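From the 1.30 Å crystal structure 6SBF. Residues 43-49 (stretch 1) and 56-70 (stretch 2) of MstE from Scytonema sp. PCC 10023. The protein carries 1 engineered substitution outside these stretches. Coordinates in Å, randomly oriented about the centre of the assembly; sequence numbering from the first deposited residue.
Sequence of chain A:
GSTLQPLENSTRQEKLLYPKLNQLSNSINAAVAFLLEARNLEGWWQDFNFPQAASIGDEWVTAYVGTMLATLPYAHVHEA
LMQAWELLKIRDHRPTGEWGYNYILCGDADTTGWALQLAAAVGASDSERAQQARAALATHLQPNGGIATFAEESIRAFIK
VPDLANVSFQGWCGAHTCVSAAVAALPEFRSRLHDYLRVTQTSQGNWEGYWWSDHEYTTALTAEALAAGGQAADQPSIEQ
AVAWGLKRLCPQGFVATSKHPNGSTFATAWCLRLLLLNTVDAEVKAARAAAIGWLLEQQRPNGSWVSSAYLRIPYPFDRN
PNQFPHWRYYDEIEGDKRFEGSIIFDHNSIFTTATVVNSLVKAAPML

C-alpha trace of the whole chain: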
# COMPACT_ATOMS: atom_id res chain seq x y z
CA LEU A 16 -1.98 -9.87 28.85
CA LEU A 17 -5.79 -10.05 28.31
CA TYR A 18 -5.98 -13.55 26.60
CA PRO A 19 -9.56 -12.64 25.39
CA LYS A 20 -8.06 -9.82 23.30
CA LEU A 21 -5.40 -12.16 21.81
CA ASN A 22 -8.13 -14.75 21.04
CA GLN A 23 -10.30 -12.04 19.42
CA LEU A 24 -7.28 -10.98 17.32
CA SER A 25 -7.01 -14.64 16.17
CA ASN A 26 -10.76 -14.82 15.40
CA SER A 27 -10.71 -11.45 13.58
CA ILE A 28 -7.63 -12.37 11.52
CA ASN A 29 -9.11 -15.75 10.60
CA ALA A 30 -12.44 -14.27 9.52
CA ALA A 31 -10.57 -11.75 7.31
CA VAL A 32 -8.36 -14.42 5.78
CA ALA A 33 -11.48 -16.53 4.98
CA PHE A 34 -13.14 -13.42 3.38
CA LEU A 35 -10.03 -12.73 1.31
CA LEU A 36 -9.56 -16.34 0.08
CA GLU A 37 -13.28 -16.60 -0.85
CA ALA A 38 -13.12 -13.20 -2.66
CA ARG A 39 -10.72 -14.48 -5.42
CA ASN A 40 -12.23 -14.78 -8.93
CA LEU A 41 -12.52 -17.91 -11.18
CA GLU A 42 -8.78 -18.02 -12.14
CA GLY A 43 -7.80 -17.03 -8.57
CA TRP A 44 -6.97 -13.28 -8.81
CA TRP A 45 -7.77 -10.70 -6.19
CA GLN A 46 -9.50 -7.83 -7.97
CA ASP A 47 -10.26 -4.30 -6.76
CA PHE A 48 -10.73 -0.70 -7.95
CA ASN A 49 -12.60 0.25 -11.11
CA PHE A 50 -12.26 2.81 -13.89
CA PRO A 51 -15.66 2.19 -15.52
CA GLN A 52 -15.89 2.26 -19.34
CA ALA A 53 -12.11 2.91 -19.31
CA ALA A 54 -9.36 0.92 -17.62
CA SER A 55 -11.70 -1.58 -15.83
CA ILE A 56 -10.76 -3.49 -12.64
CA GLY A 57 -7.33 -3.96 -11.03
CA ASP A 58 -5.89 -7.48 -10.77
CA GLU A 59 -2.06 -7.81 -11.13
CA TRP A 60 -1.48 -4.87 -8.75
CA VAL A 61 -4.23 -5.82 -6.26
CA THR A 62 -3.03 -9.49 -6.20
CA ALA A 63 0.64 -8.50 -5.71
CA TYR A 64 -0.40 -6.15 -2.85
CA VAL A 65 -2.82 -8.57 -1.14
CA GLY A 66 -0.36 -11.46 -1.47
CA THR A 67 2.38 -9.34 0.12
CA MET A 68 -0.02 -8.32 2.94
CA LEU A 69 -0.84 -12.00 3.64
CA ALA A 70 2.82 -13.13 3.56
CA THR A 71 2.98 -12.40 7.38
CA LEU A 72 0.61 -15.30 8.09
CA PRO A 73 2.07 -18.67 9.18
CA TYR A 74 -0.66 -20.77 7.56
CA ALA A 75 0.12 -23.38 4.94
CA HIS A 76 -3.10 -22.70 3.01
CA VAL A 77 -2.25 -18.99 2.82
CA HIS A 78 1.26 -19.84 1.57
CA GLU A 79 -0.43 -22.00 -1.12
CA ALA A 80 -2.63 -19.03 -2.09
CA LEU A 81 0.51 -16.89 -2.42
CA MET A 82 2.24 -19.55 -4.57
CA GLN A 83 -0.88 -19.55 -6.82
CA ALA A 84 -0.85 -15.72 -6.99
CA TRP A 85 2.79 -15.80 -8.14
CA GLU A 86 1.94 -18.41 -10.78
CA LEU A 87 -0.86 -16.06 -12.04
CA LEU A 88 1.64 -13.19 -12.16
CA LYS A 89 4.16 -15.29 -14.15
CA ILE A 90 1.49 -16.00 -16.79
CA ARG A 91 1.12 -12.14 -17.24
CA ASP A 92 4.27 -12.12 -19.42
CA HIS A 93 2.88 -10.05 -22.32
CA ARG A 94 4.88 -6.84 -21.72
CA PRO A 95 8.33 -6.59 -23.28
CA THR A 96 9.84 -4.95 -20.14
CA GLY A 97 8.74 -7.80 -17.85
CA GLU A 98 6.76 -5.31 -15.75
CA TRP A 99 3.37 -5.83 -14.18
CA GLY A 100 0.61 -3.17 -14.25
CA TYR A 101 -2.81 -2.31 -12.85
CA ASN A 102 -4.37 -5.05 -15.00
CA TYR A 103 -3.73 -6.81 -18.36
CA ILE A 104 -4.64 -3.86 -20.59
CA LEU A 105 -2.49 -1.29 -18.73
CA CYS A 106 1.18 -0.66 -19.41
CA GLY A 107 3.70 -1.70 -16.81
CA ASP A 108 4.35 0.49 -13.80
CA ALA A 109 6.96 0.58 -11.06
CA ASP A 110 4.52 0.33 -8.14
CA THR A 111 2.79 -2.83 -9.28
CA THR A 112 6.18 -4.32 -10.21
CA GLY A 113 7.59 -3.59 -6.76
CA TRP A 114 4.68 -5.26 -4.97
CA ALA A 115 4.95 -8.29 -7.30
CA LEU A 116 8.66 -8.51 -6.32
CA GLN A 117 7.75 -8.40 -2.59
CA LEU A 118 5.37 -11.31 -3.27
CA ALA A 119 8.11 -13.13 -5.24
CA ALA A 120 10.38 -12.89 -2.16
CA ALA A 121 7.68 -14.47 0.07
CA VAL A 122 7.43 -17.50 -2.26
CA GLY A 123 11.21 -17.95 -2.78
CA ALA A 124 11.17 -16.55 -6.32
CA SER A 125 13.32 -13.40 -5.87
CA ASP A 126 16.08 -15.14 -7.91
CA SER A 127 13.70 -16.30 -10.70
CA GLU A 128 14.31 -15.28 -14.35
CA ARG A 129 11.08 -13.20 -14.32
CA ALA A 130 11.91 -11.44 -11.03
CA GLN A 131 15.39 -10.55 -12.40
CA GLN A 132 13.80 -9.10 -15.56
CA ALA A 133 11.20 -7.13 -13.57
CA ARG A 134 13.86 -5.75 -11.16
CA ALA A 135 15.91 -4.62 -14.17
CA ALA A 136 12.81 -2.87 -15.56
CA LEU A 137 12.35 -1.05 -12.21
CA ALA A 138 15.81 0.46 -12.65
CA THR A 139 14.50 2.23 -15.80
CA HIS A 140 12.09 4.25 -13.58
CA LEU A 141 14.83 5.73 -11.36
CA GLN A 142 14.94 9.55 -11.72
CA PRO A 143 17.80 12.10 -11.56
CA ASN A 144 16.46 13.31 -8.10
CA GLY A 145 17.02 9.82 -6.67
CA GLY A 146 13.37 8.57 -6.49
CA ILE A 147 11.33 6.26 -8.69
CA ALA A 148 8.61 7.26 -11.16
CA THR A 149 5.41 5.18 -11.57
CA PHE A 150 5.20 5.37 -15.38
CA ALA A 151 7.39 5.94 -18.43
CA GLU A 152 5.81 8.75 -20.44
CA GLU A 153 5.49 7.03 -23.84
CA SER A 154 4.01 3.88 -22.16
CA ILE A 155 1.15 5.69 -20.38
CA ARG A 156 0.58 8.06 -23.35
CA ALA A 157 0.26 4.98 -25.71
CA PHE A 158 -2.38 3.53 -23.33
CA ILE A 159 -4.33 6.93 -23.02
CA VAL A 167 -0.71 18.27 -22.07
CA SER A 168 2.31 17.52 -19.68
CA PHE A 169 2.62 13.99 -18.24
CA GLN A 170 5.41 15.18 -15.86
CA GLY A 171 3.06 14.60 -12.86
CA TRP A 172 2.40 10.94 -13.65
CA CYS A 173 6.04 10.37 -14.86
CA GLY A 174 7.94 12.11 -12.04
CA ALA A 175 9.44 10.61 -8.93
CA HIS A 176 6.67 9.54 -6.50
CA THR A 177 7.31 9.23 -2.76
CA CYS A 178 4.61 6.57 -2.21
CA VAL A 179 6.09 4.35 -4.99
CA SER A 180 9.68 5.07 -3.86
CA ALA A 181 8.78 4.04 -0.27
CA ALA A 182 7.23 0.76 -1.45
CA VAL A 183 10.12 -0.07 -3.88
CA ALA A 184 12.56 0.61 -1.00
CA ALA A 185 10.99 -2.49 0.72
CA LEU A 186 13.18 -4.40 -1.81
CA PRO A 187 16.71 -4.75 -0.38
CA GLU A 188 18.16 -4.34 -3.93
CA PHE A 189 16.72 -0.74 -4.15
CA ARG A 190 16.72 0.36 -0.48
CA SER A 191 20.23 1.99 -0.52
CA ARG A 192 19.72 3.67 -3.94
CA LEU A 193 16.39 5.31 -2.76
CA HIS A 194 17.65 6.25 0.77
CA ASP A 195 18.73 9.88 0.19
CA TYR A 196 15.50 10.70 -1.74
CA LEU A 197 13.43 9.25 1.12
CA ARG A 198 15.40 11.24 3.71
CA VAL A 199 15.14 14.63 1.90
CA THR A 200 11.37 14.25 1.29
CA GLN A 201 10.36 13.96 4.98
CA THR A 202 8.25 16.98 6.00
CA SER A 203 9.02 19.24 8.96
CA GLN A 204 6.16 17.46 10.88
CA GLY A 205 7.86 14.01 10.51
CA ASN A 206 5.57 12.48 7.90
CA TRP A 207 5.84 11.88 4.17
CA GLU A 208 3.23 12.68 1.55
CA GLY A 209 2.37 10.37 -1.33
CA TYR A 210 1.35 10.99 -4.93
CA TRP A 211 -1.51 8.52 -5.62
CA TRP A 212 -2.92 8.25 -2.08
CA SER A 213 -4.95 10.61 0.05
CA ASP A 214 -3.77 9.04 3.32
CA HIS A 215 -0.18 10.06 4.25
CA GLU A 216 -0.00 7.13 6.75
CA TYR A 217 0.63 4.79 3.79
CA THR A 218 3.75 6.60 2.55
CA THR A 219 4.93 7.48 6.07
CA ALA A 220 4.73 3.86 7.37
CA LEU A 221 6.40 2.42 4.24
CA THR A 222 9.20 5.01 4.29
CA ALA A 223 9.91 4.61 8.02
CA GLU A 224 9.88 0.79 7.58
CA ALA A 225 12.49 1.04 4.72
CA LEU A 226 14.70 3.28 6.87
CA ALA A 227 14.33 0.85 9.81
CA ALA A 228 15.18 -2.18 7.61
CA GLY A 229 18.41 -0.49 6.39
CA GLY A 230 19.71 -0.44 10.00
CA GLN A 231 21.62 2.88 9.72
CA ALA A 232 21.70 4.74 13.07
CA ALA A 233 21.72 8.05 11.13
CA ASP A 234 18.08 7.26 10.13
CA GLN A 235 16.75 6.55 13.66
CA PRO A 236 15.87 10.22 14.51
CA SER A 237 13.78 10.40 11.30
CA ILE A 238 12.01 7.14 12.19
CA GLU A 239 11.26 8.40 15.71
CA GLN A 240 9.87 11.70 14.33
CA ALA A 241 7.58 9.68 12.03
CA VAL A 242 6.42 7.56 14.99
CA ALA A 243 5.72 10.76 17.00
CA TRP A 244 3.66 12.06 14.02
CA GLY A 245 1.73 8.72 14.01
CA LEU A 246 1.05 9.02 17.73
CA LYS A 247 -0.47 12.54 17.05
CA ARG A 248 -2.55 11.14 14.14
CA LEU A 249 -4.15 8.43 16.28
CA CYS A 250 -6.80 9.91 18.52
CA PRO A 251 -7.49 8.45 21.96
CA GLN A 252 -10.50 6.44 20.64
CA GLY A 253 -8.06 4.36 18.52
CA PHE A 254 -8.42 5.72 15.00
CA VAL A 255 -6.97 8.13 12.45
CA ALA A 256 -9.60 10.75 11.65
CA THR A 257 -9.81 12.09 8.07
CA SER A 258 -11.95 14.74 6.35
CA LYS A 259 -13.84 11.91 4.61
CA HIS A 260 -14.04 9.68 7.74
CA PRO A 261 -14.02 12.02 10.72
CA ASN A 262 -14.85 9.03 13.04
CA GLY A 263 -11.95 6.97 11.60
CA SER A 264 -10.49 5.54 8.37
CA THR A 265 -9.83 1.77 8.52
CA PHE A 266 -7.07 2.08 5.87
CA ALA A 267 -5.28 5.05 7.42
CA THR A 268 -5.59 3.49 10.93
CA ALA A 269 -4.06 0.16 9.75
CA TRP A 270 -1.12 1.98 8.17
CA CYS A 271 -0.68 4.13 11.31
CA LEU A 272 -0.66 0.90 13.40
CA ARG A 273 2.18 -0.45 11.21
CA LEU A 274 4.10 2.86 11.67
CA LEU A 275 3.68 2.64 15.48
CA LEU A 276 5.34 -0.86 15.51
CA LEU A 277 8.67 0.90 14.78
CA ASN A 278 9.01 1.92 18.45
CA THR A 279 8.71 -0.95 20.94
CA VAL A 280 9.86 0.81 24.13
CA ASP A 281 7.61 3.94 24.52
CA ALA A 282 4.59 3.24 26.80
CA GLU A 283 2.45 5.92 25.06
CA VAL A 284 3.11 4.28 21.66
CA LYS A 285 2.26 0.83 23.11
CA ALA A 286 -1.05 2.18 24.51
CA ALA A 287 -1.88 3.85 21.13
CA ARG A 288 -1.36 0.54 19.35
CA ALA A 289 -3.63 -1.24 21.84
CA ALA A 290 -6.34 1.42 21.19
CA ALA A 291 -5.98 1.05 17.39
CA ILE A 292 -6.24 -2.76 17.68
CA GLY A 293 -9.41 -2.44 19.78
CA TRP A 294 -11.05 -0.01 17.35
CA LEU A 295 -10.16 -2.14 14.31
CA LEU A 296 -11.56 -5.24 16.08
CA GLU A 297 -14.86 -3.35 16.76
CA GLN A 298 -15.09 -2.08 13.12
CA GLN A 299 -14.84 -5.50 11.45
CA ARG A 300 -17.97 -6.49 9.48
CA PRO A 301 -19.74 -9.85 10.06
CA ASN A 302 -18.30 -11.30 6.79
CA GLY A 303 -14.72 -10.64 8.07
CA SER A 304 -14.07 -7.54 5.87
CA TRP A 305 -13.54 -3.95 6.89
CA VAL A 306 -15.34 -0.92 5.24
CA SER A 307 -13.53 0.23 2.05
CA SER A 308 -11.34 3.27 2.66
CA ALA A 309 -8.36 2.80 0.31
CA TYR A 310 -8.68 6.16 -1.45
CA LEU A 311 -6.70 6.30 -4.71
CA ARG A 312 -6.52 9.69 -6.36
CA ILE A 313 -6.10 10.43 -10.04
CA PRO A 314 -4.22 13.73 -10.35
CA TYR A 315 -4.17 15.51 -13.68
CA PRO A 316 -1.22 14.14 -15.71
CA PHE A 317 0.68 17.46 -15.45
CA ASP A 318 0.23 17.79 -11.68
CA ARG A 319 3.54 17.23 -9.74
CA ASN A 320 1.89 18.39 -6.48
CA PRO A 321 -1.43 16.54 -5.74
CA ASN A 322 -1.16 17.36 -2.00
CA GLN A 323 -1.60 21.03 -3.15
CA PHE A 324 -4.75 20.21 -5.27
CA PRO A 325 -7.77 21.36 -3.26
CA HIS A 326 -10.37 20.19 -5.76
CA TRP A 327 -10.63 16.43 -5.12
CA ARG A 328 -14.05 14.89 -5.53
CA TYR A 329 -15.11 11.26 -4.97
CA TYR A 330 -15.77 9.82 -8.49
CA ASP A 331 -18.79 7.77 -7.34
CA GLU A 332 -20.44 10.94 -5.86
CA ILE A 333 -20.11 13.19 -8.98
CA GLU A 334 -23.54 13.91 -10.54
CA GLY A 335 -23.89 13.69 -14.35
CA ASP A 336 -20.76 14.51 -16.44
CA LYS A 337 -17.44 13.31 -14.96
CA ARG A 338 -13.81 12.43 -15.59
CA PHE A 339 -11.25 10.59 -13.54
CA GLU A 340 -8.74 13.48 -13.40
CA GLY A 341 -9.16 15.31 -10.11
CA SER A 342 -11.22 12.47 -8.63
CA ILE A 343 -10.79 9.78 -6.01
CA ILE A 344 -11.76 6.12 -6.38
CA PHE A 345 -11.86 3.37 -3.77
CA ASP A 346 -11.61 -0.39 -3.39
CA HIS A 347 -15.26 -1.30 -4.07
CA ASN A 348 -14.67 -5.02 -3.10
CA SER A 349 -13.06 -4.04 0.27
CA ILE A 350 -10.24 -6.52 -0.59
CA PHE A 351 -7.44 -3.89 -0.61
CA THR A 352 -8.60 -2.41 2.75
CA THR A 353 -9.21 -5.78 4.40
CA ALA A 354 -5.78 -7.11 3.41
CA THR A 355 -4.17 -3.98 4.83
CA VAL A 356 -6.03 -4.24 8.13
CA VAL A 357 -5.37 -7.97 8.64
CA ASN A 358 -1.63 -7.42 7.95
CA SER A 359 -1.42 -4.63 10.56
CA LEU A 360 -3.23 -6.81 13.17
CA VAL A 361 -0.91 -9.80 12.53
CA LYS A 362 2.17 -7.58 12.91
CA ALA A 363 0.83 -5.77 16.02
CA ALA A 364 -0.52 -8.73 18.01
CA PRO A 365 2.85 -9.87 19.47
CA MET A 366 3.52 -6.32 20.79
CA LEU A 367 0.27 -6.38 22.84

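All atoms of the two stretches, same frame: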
# COMPACT_ATOMS: atom_id res chain seq x y z
N GLY A 43 -8.47 -17.12 -9.86
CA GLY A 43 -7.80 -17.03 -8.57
C GLY A 43 -7.26 -15.63 -8.25
O GLY A 43 -6.64 -15.49 -7.21
N TRP A 44 -7.46 -14.65 -9.11
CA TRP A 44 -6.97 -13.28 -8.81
C TRP A 44 -7.76 -12.64 -7.68
O TRP A 44 -8.98 -12.80 -7.60
CB TRP A 44 -7.14 -12.41 -10.06
CG TRP A 44 -6.30 -12.78 -11.24
CD1 TRP A 44 -6.69 -13.48 -12.34
CD2 TRP A 44 -4.93 -12.43 -11.48
NE1 TRP A 44 -5.66 -13.60 -13.23
CE2 TRP A 44 -4.56 -12.96 -12.72
CE3 TRP A 44 -3.97 -11.78 -10.71
CZ2 TRP A 44 -3.29 -12.80 -13.25
CZ3 TRP A 44 -2.70 -11.62 -11.23
CH2 TRP A 44 -2.37 -12.12 -12.49
N TRP A 45 -7.09 -11.77 -6.91
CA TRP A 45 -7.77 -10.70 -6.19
C TRP A 45 -7.93 -9.46 -7.09
O TRP A 45 -6.97 -9.08 -7.75
CB TRP A 45 -6.93 -10.32 -4.96
CG TRP A 45 -6.97 -11.34 -3.87
CD1 TRP A 45 -8.03 -11.67 -3.10
CD2 TRP A 45 -5.87 -12.13 -3.37
NE1 TRP A 45 -7.71 -12.66 -2.20
CE2 TRP A 45 -6.38 -12.93 -2.34
CE3 TRP A 45 -4.50 -12.23 -3.68
CZ2 TRP A 45 -5.57 -13.86 -1.67
CZ3 TRP A 45 -3.69 -13.15 -3.02
CH2 TRP A 45 -4.23 -13.93 -2.00
N GLN A 46 -9.16 -8.97 -7.13
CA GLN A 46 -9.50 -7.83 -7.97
C GLN A 46 -10.03 -6.70 -7.08
O GLN A 46 -10.78 -6.93 -6.16
CB GLN A 46 -10.65 -8.17 -8.91
CG GLN A 46 -10.29 -9.15 -9.99
CD GLN A 46 -11.49 -9.39 -10.89
OE1 GLN A 46 -12.40 -10.08 -10.49
NE2 GLN A 46 -11.49 -8.79 -12.04
N ASP A 47 -9.67 -5.46 -7.46
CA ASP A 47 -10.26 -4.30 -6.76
C ASP A 47 -9.98 -3.07 -7.60
O ASP A 47 -9.10 -3.07 -8.42
CB ASP A 47 -9.79 -4.14 -5.32
CG ASP A 47 -10.91 -3.91 -4.32
OD1 ASP A 47 -11.96 -3.29 -4.75
OD2 ASP A 47 -10.76 -4.25 -3.13
N PHE A 48 -10.73 -2.00 -7.26
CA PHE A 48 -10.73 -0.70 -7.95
C PHE A 48 -11.38 -0.83 -9.31
O PHE A 48 -11.39 -1.91 -9.92
CB PHE A 48 -9.35 -0.05 -8.03
CG PHE A 48 -8.71 0.20 -6.68
CD1 PHE A 48 -9.00 1.37 -5.98
CD2 PHE A 48 -7.84 -0.72 -6.11
CE1 PHE A 48 -8.43 1.58 -4.73
CE2 PHE A 48 -7.30 -0.48 -4.86
CZ PHE A 48 -7.58 0.68 -4.18
N ASN A 49 -11.92 0.28 -9.80
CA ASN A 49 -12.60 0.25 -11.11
C ASN A 49 -12.54 1.62 -11.76
O ASN A 49 -12.90 2.64 -11.07
CB ASN A 49 -14.05 -0.20 -10.95
CG ASN A 49 -14.74 -0.55 -12.25
OD1 ASN A 49 -14.14 -0.64 -13.31
ND2 ASN A 49 -16.04 -0.67 -12.15
N ILE A 56 -10.96 -3.05 -14.06
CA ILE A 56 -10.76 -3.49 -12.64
C ILE A 56 -9.31 -3.91 -12.41
O ILE A 56 -8.72 -4.62 -13.30
CB ILE A 56 -11.76 -4.58 -12.31
CG1 ILE A 56 -13.16 -3.96 -12.34
CG2 ILE A 56 -11.45 -5.19 -10.97
CD1 ILE A 56 -14.23 -4.94 -12.35
N GLY A 57 -8.72 -3.54 -11.31
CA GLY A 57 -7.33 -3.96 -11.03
C GLY A 57 -7.24 -5.47 -10.72
O GLY A 57 -8.11 -6.00 -10.05
N ASP A 58 -6.13 -6.07 -11.16
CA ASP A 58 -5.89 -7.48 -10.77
C ASP A 58 -4.41 -7.74 -10.47
O ASP A 58 -4.13 -8.08 -9.31
CB ASP A 58 -6.51 -8.47 -11.77
CG ASP A 58 -6.17 -8.39 -13.24
OD1 ASP A 58 -5.14 -7.83 -13.63
OD2 ASP A 58 -6.96 -8.96 -14.06
N GLU A 59 -3.50 -7.51 -11.40
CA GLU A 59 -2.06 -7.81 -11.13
C GLU A 59 -1.64 -7.04 -9.89
O GLU A 59 -1.02 -7.58 -8.99
CB GLU A 59 -1.18 -7.43 -12.31
CG GLU A 59 -1.45 -8.22 -13.57
CD GLU A 59 -0.73 -7.76 -14.80
OE1 GLU A 59 0.40 -7.22 -14.71
OE2 GLU A 59 -1.31 -7.95 -15.93
N TRP A 60 -1.90 -5.71 -9.87
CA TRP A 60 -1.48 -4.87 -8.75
C TRP A 60 -2.15 -5.32 -7.45
O TRP A 60 -1.50 -5.48 -6.40
CB TRP A 60 -1.80 -3.42 -9.09
CG TRP A 60 -1.75 -2.51 -7.91
CD1 TRP A 60 -0.77 -2.37 -6.99
CD2 TRP A 60 -2.74 -1.56 -7.53
NE1 TRP A 60 -1.07 -1.39 -6.10
CE2 TRP A 60 -2.29 -0.89 -6.40
CE3 TRP A 60 -3.98 -1.24 -8.09
CZ2 TRP A 60 -3.01 0.16 -5.82
CZ3 TRP A 60 -4.67 -0.20 -7.52
CH2 TRP A 60 -4.22 0.46 -6.38
N VAL A 61 -3.45 -5.49 -7.46
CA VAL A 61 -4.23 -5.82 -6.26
C VAL A 61 -3.75 -7.17 -5.74
O VAL A 61 -3.57 -7.33 -4.51
CB VAL A 61 -5.73 -5.82 -6.55
CG1 VAL A 61 -6.51 -6.32 -5.37
CG2 VAL A 61 -6.18 -4.43 -6.91
N THR A 62 -3.49 -8.13 -6.61
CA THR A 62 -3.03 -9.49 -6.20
C THR A 62 -1.62 -9.42 -5.62
O THR A 62 -1.37 -10.08 -4.60
CB THR A 62 -3.19 -10.41 -7.40
OG1 THR A 62 -4.58 -10.63 -7.64
CG2 THR A 62 -2.54 -11.76 -7.19
N ALA A 63 -0.74 -8.66 -6.23
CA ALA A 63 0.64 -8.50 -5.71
C ALA A 63 0.56 -7.91 -4.30
O ALA A 63 1.30 -8.32 -3.37
CB ALA A 63 1.48 -7.68 -6.66
N TYR A 64 -0.26 -6.84 -4.14
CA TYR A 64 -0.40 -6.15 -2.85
C TYR A 64 -0.99 -7.10 -1.79
O TYR A 64 -0.47 -7.22 -0.69
CB TYR A 64 -1.21 -4.89 -3.04
CG TYR A 64 -1.45 -4.10 -1.77
CD1 TYR A 64 -2.54 -4.30 -0.96
CD2 TYR A 64 -0.55 -3.12 -1.40
CE1 TYR A 64 -2.82 -3.52 0.15
CE2 TYR A 64 -0.81 -2.34 -0.28
CZ TYR A 64 -1.94 -2.51 0.49
OH TYR A 64 -2.20 -1.73 1.59
N VAL A 65 -2.12 -7.70 -2.11
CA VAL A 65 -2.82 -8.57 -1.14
C VAL A 65 -1.89 -9.75 -0.78
O VAL A 65 -1.86 -10.11 0.39
CB VAL A 65 -4.18 -9.01 -1.66
CG1 VAL A 65 -4.80 -10.05 -0.76
CG2 VAL A 65 -5.12 -7.82 -1.80
N GLY A 66 -1.26 -10.33 -1.78
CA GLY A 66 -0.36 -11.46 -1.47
C GLY A 66 0.74 -11.02 -0.55
O GLY A 66 1.04 -11.73 0.43
N THR A 67 1.32 -9.84 -0.78
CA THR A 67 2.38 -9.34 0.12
C THR A 67 1.79 -9.14 1.52
O THR A 67 2.45 -9.48 2.54
CB THR A 67 3.00 -8.06 -0.47
OG1 THR A 67 3.61 -8.33 -1.73
CG2 THR A 67 4.05 -7.48 0.47
N MET A 68 0.60 -8.55 1.61
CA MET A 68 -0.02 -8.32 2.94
C MET A 68 -0.16 -9.64 3.68
O MET A 68 0.03 -9.70 4.90
CB MET A 68 -1.38 -7.64 2.80
CG MET A 68 -1.38 -6.22 2.34
SD MET A 68 -0.56 -5.09 3.47
CE MET A 68 0.82 -4.56 2.49
N LEU A 69 -0.56 -10.69 2.98
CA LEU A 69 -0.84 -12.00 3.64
C LEU A 69 0.42 -12.82 3.88
O LEU A 69 0.32 -13.87 4.54
CB LEU A 69 -1.85 -12.77 2.78
CG LEU A 69 -3.26 -12.19 2.73
CD1 LEU A 69 -4.13 -13.00 1.81
CD2 LEU A 69 -3.90 -12.19 4.08
N ALA A 70 1.57 -12.38 3.39
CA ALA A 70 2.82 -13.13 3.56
C ALA A 70 3.25 -13.20 5.03
O ALA A 70 4.08 -14.04 5.35
CB ALA A 70 3.92 -12.51 2.72
O HOH W 1 -9.42 -7.27 -13.64

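Stretch 1 runs as a loop into a short strand, residues 47-49. Stretch 2 starts as the end of a strand, residues 56-57, and turns at Asp 58 into a helix that begins at Glu 59. The two strand pieces pair antiparallel. The helix then runs back along stretch 1, its direction at 153° to that of strand 47-49, with a closest approach of 8.9 Å between the axes. Together the stretches bury 807 Å², both sides summed.

The backbone bonds centre on Gly 57. Asp 47 N donates to Gly 57 O at 3.1 Å. In return Gly 57 N makes two weak bonds, one to Asp 47 O at 3.0 Å and one to Phe 48 O at 3.4 Å. The amide is thus shared between two carbonyls rather than aimed well at one. Two CA-H...O contacts support the pairing: Gln 46 CA lies 3.1 Å from Gly 57 O, and Ile 56 CA lies 3.2 Å from Phe 48 O. The absence of a side chain at Gly 57 matters here. An ideal CB on Gly 57 would sit 2.7 Å from Asp 47 O, which is a clash.

One side-chain hydrogen bond ties the helix to the loop. Thr 62 OG1 donates to Trp 45 O at 2.9 Å. The same carbonyl receives a CA-H...O contact, with Asp 58 CA 3.6 Å from Trp 45 O. The hydroxyl therefore fixes the first turn of the helix against the backbone of stretch 1.

A water joins the side chains of Gln 46 and Asp 58 to the backbone carbonyl of Ile 56. Water 1 accepts from Gln 46 NE2 at 3.0 Å and donates to Ile 56 O at 2.8 Å. It also donates weakly to Asp 58 OD2 at 3.0 Å. Asp 58 occupies the N-cap position, but its side chain makes no capping bond. Within stretch 1, Asp 47 OD1 accepts from Phe 48 N at 3.1 Å; the carboxylate is also bonded elsewhere in the structure.

The apolar contacts follow the helix. Val 61, Val 65 and Leu 69 all point toward stretch 1, at the spacing of successive helical turns. Trp 45 meets all three and has the largest area covered by the other stretch. Val 65 CG1 lies over one face of its indole, 3.6 Å from the centroid of the six-membered ring of Trp 45, a CH-pi contact. Val 61 CG1 is 4.0 Å from Trp 45 CB, and Leu 69 CD1 is 3.9 Å from Trp 45 CZ2.

Two other aromatic residues of stretch 1 extend the packing. Trp 44 presents its ring edge to Thr 62, with CE3 of Trp 44 at 3.3 Å from OG1 of Thr 62. Phe 48 and Trp 60 have ring planes only 23° apart, but the rings are slid and barely overlap. Their closest atoms are Phe 48 CD2 and Trp 60 CZ3, at 3.5 Å. Val 61 CG2 touches the edge of the Phe 48 ring, 4.1 Å from Phe 48 CD2.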